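Local coordinates for protein folylpolyglutamate synthase/dihydrofolate synthase (Thermotoga maritima, PDB 1O5Z) that probably catalyses the ATP-dependent addition of L-glutamate to dihydropteroate and to tetrahydrofolates, building dihydrofolate and polyglutamylated folates, at residues 91-96 and 101-106; 390-393 and 397-400. One frame throughout, in Å; residues are numbered along the deposited sequence.

Overall arrangement
The two contacts sit in different domains of a Mur-ligase-like monomer, their centres 38 Å apart and their nearest atoms about 26 Å apart. Contact 1 belongs to the middle domain of the P-loop NTPase class, at the edge of the eight-stranded sheet, its centre about 14 Å from the centre of the chain. The P-loop of such domains follows the first core strand, here probably between strand 53-58 and helix 63-77; strand 53-58 lies four places inward from edge strand 101-102. Contact 2 lies in the glutamate ligase domain, its centre about 31 Å from the centre of the chain, where helix 384-394 turns back to edge strand 399-400. Thus both contacts mark the border of a sheet.

Contact 1: 91-96 and 101-106; sequences TFRERI and EYISEE
A short 3-10 turn, residues 92-95, packs against the edge β-hairpin of the Mur ligase middle domain, its Arg-93 curling over the exit of strand 101-102. Arg-93 NE donates to Ile-103 O at 2.8 Å, in the carbonyl plane but with a bent N-H...O angle of 143°, and NH2 adds a weak bond to the same oxygen. The bend of the arginine chain at chi3 (42°) turns the guanidinium back to this carbonyl while its CD lies against Glu-105 CG. Two waters extend the grip: one, weakly held by NH2, binds Tyr-102 O at 2.7 Å; the other, weakly held by NH1, binds Glu-105 OE2, itself 4.9 Å from Arg-93 NH1, while Glu-105 OE1 is hydrogen-bonded to His-12. The hairpin itself is tied by the backbone bond Ile-103 N to Ile-96 O (2.8 Å). The Tyr-102 ring lies with one face over Glu-94 CA, a CH-pi contact 3.9 Å from the centroid and 11° off the normal. Glu-94 runs alongside the ring, CG 3.5 Å from Tyr-102 CZ, and a water joins its OE2 to the phenol OH. A serine in place of Tyr-102 has no ring to cover Glu-94 CA and CG, which would probably open a gap beside Thr-91 CG2 and leave the water on Glu-94 OE2 without its second partner. Glu-94 OE2 also accepts from Thr-91 N, which approaches from above the carboxylate plane, and from Ser-90 N, while OE1 takes Leu-89 N. Thr-91 OG1 accepts from Arg-93 N in an ST turn that starts the 3-10 segment, and is bonded to Glu-439. Tyr-15 of helix 12-23 touches Arg-93 and Glu-105, whereas Tyr-143 of helix 132-146 packs on Ile-96 and Ile-103 beside strands 96-98 and 101-102.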
ATOM      1  N   THR A  91      -1.093 -11.658   3.469  1.00 42.28           N
ATOM      2  CA  THR A  91      -2.383 -12.127   3.886  1.00 42.14           C
ATOM      3  C   THR A  91      -3.427 -11.099   3.621  1.00 42.49           C
ATOM      4  O   THR A  91      -3.218  -9.921   3.793  1.00 44.72           O
ATOM      5  CB  THR A  91      -2.426 -12.527   5.371  1.00 42.39           C
ATOM      6  OG1 THR A  91      -3.796 -12.780   5.716  1.00 38.73           O
ATOM      7  CG2 THR A  91      -2.015 -11.366   6.277  1.00 41.48           C
ATOM      8  N   PHE A  92      -4.581 -11.583   3.195  1.00 43.02           N
ATOM      9  CA  PHE A  92      -5.763 -10.776   2.997  1.00 42.36           C
ATOM     10  C   PHE A  92      -6.058  -9.861   4.179  1.00 42.32           C
ATOM     11  O   PHE A  92      -6.577  -8.764   4.010  1.00 41.56           O
ATOM     12  CB  PHE A  92      -6.934 -11.720   2.731  1.00 42.51           C
ATOM     13  CG  PHE A  92      -8.237 -11.046   2.697  1.00 41.25           C
ATOM     14  CD1 PHE A  92      -8.770 -10.590   1.483  1.00 43.16           C
ATOM     15  CD2 PHE A  92      -8.943 -10.854   3.868  1.00 42.45           C
ATOM     16  CE1 PHE A  92     -10.026  -9.953   1.437  1.00 41.55           C
ATOM     17  CE2 PHE A  92     -10.172 -10.227   3.854  1.00 43.15           C
ATOM     18  CZ  PHE A  92     -10.727  -9.776   2.624  1.00 43.21           C
ATOM     19  N   ARG A  93      -5.719 -10.312   5.374  1.00 42.15           N
ATOM     20  CA  ARG A  93      -6.036  -9.568   6.579  1.00 43.29           C
ATOM     21  C   ARG A  93      -5.249  -8.224   6.791  1.00 43.41           C
ATOM     22  O   ARG A  93      -5.658  -7.364   7.620  1.00 43.53           O
ATOM     23  CB  ARG A  93      -5.955 -10.529   7.765  1.00 42.45           C
ATOM     24  CG  ARG A  93      -6.981 -11.653   7.634  1.00 45.05           C
ATOM     25  CD  ARG A  93      -6.549 -12.944   8.288  1.00 51.71           C
ATOM     26  NE  ARG A  93      -5.964 -12.506   9.531  1.00 56.04           N
ATOM     27  CZ  ARG A  93      -4.727 -12.617   9.905  1.00 54.41           C
ATOM     28  NH1 ARG A  93      -3.868 -13.353   9.239  1.00 55.25           N
ATOM     29  NH2 ARG A  93      -4.393 -12.028  11.033  1.00 56.62           N
ATOM     30  N   GLU A  94      -4.164  -8.029   6.030  1.00 42.96           N
ATOM     31  CA  GLU A  94      -3.518  -6.707   5.929  1.00 43.68           C
ATOM     32  C   GLU A  94      -4.466  -5.563   5.506  1.00 43.69           C
ATOM     33  O   GLU A  94      -4.206  -4.365   5.759  1.00 42.94           O
ATOM     34  CB  GLU A  94      -2.403  -6.760   4.859  1.00 44.33           C
ATOM     35  CG  GLU A  94      -1.198  -7.591   5.210  1.00 44.53           C
ATOM     36  CD  GLU A  94      -0.343  -7.923   4.001  1.00 45.16           C
ATOM     37  OE1 GLU A  94      -0.325  -7.132   3.027  1.00 44.43           O
ATOM     38  OE2 GLU A  94       0.299  -8.997   4.015  1.00 41.81           O
ATOM     39  N   ARG A  95      -5.547  -5.928   4.823  1.00 43.69           N
ATOM     40  CA  ARG A  95      -6.433  -4.948   4.203  1.00 44.20           C
ATOM     41  C   ARG A  95      -7.269  -4.221   5.218  1.00 44.34           C
ATOM     42  O   ARG A  95      -7.687  -3.133   4.958  1.00 44.25           O
ATOM     43  CB  ARG A  95      -7.370  -5.619   3.165  1.00 43.85           C
ATOM     44  CG  ARG A  95      -6.687  -6.168   1.950  1.00 42.66           C
ATOM     45  CD  ARG A  95      -7.532  -7.070   1.152  1.00 45.48           C
ATOM     46  NE  ARG A  95      -6.802  -7.583   0.007  1.00 47.99           N
ATOM     47  CZ  ARG A  95      -6.857  -7.074  -1.230  1.00 49.70           C
ATOM     48  NH1 ARG A  95      -6.122  -7.638  -2.187  1.00 46.22           N
ATOM     49  NH2 ARG A  95      -7.659  -6.038  -1.535  1.00 51.05           N
ATOM     50  N   ILE A  96      -7.531  -4.854   6.364  1.00 45.81           N
ATOM     51  CA  ILE A  96      -8.449  -4.304   7.389  1.00 45.92           C
ATOM     52  C   ILE A  96      -7.829  -4.430   8.776  1.00 45.27           C
ATOM     53  O   ILE A  96      -7.502  -5.511   9.220  1.00 44.55           O
ATOM     54  CB  ILE A  96      -9.786  -5.055   7.356  1.00 45.97           C
ATOM     55  CG1 ILE A  96     -10.343  -5.096   5.924  1.00 46.43           C
ATOM     56  CG2 ILE A  96     -10.776  -4.410   8.261  1.00 46.10           C
ATOM     57  CD1 ILE A  96     -11.593  -5.914   5.813  1.00 47.57           C
ATOM     58  N   GLU A 101      -3.625  -3.538  13.908  1.00 44.97           N
ATOM     59  CA  GLU A 101      -3.535  -4.967  14.000  1.00 45.85           C
ATOM     60  C   GLU A 101      -4.457  -5.537  12.928  1.00 44.61           C
ATOM     61  O   GLU A 101      -5.537  -5.063  12.774  1.00 44.36           O
ATOM     62  CB  GLU A 101      -3.958  -5.435  15.377  1.00 46.86           C
ATOM     63  CG  GLU A 101      -2.905  -5.263  16.451  1.00 54.64           C
ATOM     64  CD  GLU A 101      -1.601  -6.012  16.115  1.00 63.14           C
ATOM     65  OE1 GLU A 101      -1.580  -7.288  16.240  1.00 68.18           O
ATOM     66  OE2 GLU A 101      -0.605  -5.331  15.715  1.00 65.79           O
ATOM     67  N   TYR A 102      -4.022  -6.562  12.197  1.00 44.02           N
ATOM     68  CA  TYR A 102      -4.854  -7.172  11.153  1.00 43.83           C
ATOM     69  C   TYR A 102      -6.124  -7.786  11.766  1.00 43.74           C
ATOM     70  O   TYR A 102      -6.102  -8.442  12.787  1.00 42.69           O
ATOM     71  CB  TYR A 102      -4.131  -8.277  10.384  1.00 43.35           C
ATOM     72  CG  TYR A 102      -2.807  -7.929   9.739  1.00 44.68           C
ATOM     73  CD1 TYR A 102      -1.982  -8.939   9.247  1.00 44.47           C
ATOM     74  CD2 TYR A 102      -2.365  -6.596   9.620  1.00 43.00           C
ATOM     75  CE1 TYR A 102      -0.734  -8.635   8.683  1.00 44.07           C
ATOM     76  CE2 TYR A 102      -1.148  -6.292   9.043  1.00 43.36           C
ATOM     77  CZ  TYR A 102      -0.340  -7.290   8.575  1.00 43.74           C
ATOM     78  OH  TYR A 102       0.871  -6.936   8.014  1.00 45.16           O
ATOM     79  N   ILE A 103      -7.233  -7.598  11.084  1.00 44.32           N
ATOM     80  CA  ILE A 103      -8.431  -8.317  11.405  1.00 44.04           C
ATOM     81  C   ILE A 103      -8.085  -9.810  11.535  1.00 44.39           C
ATOM     82  O   ILE A 103      -7.242 -10.315  10.795  1.00 44.67           O
ATOM     83  CB  ILE A 103      -9.471  -8.044  10.313  1.00 44.55           C
ATOM     84  CG1 ILE A 103     -10.842  -8.629  10.690  1.00 44.54           C
ATOM     85  CG2 ILE A 103      -9.014  -8.592   8.947  1.00 45.40           C
ATOM     86  CD1 ILE A 103     -11.943  -8.183   9.755  1.00 43.25           C
ATOM     87  N   SER A 104      -8.692 -10.474  12.516  1.00 43.58           N
ATOM     88  CA  SER A 104      -8.545 -11.872  12.668  1.00 43.50           C
ATOM     89  C   SER A 104      -9.315 -12.615  11.602  1.00 43.52           C
ATOM     90  O   SER A 104     -10.272 -12.109  11.048  1.00 42.39           O
ATOM     91  CB  SER A 104      -9.097 -12.305  14.025  1.00 43.65           C
ATOM     92  OG  SER A 104     -10.491 -12.090  14.092  1.00 45.22           O
ATOM     93  N   GLU A 105      -8.911 -13.846  11.350  1.00 43.83           N
ATOM     94  CA  GLU A 105      -9.701 -14.766  10.529  1.00 45.10           C
ATOM     95  C   GLU A 105     -11.152 -14.873  11.020  1.00 45.80           C
ATOM     96  O   GLU A 105     -12.097 -14.848  10.220  1.00 45.02           O
ATOM     97  CB  GLU A 105      -9.061 -16.157  10.544  1.00 45.46           C
ATOM     98  CG  GLU A 105      -7.749 -16.179   9.780  1.00 47.19           C
ATOM     99  CD  GLU A 105      -7.244 -17.573   9.448  1.00 44.64           C
ATOM    100  OE1 GLU A 105      -7.850 -18.571   9.908  1.00 44.99           O
ATOM    101  OE2 GLU A 105      -6.211 -17.643   8.728  1.00 44.67           O
ATOM    102  N   GLU A 106     -11.291 -15.005  12.341  1.00 46.86           N
ATOM    103  CA  GLU A 106     -12.583 -15.145  13.013  1.00 48.67           C
ATOM    104  C   GLU A 106     -13.503 -13.922  12.739  1.00 46.77           C
ATOM    105  O   GLU A 106     -14.667 -14.065  12.429  1.00 46.28           O
ATOM    106  CB  GLU A 106     -12.384 -15.368  14.528  1.00 48.32           C
ATOM    107  CG  GLU A 106     -13.715 -15.571  15.231  1.00 53.83           C
ATOM    108  CD  GLU A 106     -13.697 -15.418  16.769  1.00 54.74           C
ATOM    109  OE1 GLU A 106     -14.378 -16.270  17.454  1.00 57.29           O
ATOM    110  OE2 GLU A 106     -13.049 -14.432  17.261  1.00 62.30           O
TER
HETATM  111  O   HOH W   1      -4.507 -10.415  13.689  1.00 44.95           O
HETATM  112  O   HOH W   2      -4.734 -15.778   7.164  1.00 47.68           O
HETATM  113  O   HOH W   3       1.537  -9.408   6.326  1.00 31.34           O

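Contact 2: 390-393 and 397-400; sequences MAKK and NVEV
Val-398 O and Lys-392 NZ share a water, held weakly by both: 3.4 Å from Val-398 O and 3.5 Å from Lys-392 NZ. The bridge spans the return of a β-α-β crossover in the glutamate ligase domain, in which strand 370-373 leads through helix 384-394 to the parallel edge strand 399-400. Apart from this water the contact is apolar, and Val-398 carries it. Its CG2, anti to the carbonyl carbon, points at the helix and lies 3.7 Å from Ala-391 O and 3.9 Å from Ala-391 CB. The lysine crosses the valine obliquely: Lys-392 CG rests 3.9 Å from Val-398 CB, and the rest of the chain runs on extended, which places NZ where the water, and not a direct bond, links it to Val-398 O. Val-373 of the neighbouring strand touches both Ala-391 and Val-398, closing the small apolar cluster from the sheet. One residue on, Glu-399 bonds through its backbone to Val-371 and Val-373 and forms a salt bridge through OE2 with Arg-370 NE.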
ATOM      1  N   MET A 390      16.986 -15.413 -20.488  1.00 48.18           N
ATOM      2  CA  MET A 390      17.065 -13.966 -20.498  1.00 49.74           C
ATOM      3  C   MET A 390      18.060 -13.443 -19.496  1.00 48.21           C
ATOM      4  O   MET A 390      18.881 -12.632 -19.836  1.00 47.67           O
ATOM      5  CB  MET A 390      15.721 -13.376 -20.155  1.00 49.61           C
ATOM      6  CG  MET A 390      14.962 -12.849 -21.343  1.00 53.16           C
ATOM      7  SD  MET A 390      13.501 -12.004 -20.679  1.00 57.27           S
ATOM      8  CE  MET A 390      12.355 -13.405 -20.559  1.00 58.34           C
ATOM      9  N   ALA A 391      17.958 -13.897 -18.256  1.00 48.07           N
ATOM     10  CA  ALA A 391      18.890 -13.502 -17.208  1.00 47.95           C
ATOM     11  C   ALA A 391      20.305 -13.770 -17.652  1.00 48.41           C
ATOM     12  O   ALA A 391      21.200 -12.938 -17.469  1.00 47.60           O
ATOM     13  CB  ALA A 391      18.606 -14.276 -15.957  1.00 48.26           C
ATOM     14  N   LYS A 392      20.494 -14.934 -18.258  1.00 49.22           N
ATOM     15  CA  LYS A 392      21.802 -15.332 -18.766  1.00 50.64           C
ATOM     16  C   LYS A 392      22.286 -14.448 -19.907  1.00 50.73           C
ATOM     17  O   LYS A 392      23.491 -14.277 -20.078  1.00 50.78           O
ATOM     18  CB  LYS A 392      21.791 -16.799 -19.173  1.00 50.61           C
ATOM     19  CG  LYS A 392      21.844 -17.746 -17.966  1.00 50.98           C
ATOM     20  CD  LYS A 392      21.588 -19.196 -18.346  1.00 51.76           C
ATOM     21  CE  LYS A 392      22.012 -20.141 -17.227  1.00 53.35           C
ATOM     22  NZ  LYS A 392      21.418 -21.514 -17.395  1.00 56.00           N
ATOM     23  N   LYS A 393      21.354 -13.874 -20.666  1.00 51.58           N
ATOM     24  CA  LYS A 393      21.664 -12.753 -21.609  1.00 52.46           C
ATOM     25  C   LYS A 393      22.304 -11.488 -20.970  1.00 52.90           C
ATOM     26  O   LYS A 393      23.029 -10.761 -21.655  1.00 52.47           O
ATOM     27  CB  LYS A 393      20.387 -12.338 -22.337  1.00 52.47           C
ATOM     28  CG  LYS A 393      20.442 -12.459 -23.834  1.00 52.81           C
ATOM     29  CD  LYS A 393      19.077 -12.146 -24.428  1.00 53.15           C
ATOM     30  CE  LYS A 393      19.165 -11.798 -25.896  1.00 55.22           C
ATOM     31  NZ  LYS A 393      18.139 -10.774 -26.251  1.00 56.27           N
ATOM     32  N   ASN A 397      26.932 -14.520 -13.841  1.00 61.35           N
ATOM     33  CA  ASN A 397      26.530 -15.154 -12.612  1.00 62.07           C
ATOM     34  C   ASN A 397      25.556 -16.361 -12.747  1.00 61.73           C
ATOM     35  O   ASN A 397      25.774 -17.457 -12.161  1.00 62.34           O
ATOM     36  CB  ASN A 397      25.863 -14.064 -11.682  1.00 62.70           C
ATOM     37  CG  ASN A 397      26.658 -12.688 -11.651  1.00 64.18           C
ATOM     38  OD1 ASN A 397      27.896 -12.660 -11.667  1.00 66.06           O
ATOM     39  ND2 ASN A 397      25.926 -11.573 -11.611  1.00 65.61           N
ATOM     40  N   VAL A 398      24.469 -16.149 -13.488  1.00 59.80           N
ATOM     41  CA  VAL A 398      23.172 -16.767 -13.107  1.00 57.52           C
ATOM     42  C   VAL A 398      23.164 -18.170 -12.465  1.00 55.41           C
ATOM     43  O   VAL A 398      23.711 -19.122 -13.011  1.00 54.48           O
ATOM     44  CB  VAL A 398      22.188 -16.742 -14.260  1.00 57.45           C
ATOM     45  CG1 VAL A 398      20.810 -17.121 -13.758  1.00 57.68           C
ATOM     46  CG2 VAL A 398      22.184 -15.359 -14.866  1.00 57.80           C
ATOM     47  N   GLU A 399      22.512 -18.265 -11.294  1.00 53.41           N
ATOM     48  CA  GLU A 399      22.139 -19.548 -10.701  1.00 51.86           C
ATOM     49  C   GLU A 399      20.650 -19.638 -10.728  1.00 50.02           C
ATOM     50  O   GLU A 399      19.978 -18.642 -10.767  1.00 49.44           O
ATOM     51  CB  GLU A 399      22.597 -19.702  -9.255  1.00 51.65           C
ATOM     52  CG  GLU A 399      24.012 -19.239  -9.020  1.00 52.12           C
ATOM     53  CD  GLU A 399      24.358 -19.119  -7.555  1.00 51.80           C
ATOM     54  OE1 GLU A 399      23.790 -19.878  -6.745  1.00 47.54           O
ATOM     55  OE2 GLU A 399      25.219 -18.272  -7.242  1.00 51.26           O
ATOM     56  N   VAL A 400      20.159 -20.861 -10.716  1.00 48.77           N
ATOM     57  CA  VAL A 400      18.751 -21.129 -10.643  1.00 47.43           C
ATOM     58  C   VAL A 400      18.542 -21.886  -9.378  1.00 46.63           C
ATOM     59  O   VAL A 400      19.050 -22.989  -9.218  1.00 45.19           O
ATOM     60  CB  VAL A 400      18.252 -21.968 -11.830  1.00 47.46           C
ATOM     61  CG1 VAL A 400      16.711 -22.101 -11.782  1.00 47.10           C
ATOM     62  CG2 VAL A 400      18.719 -21.354 -13.156  1.00 46.99           C
TER
HETATM   63  O   HOH W   4      22.181 -21.963 -14.034  1.00 54.01           O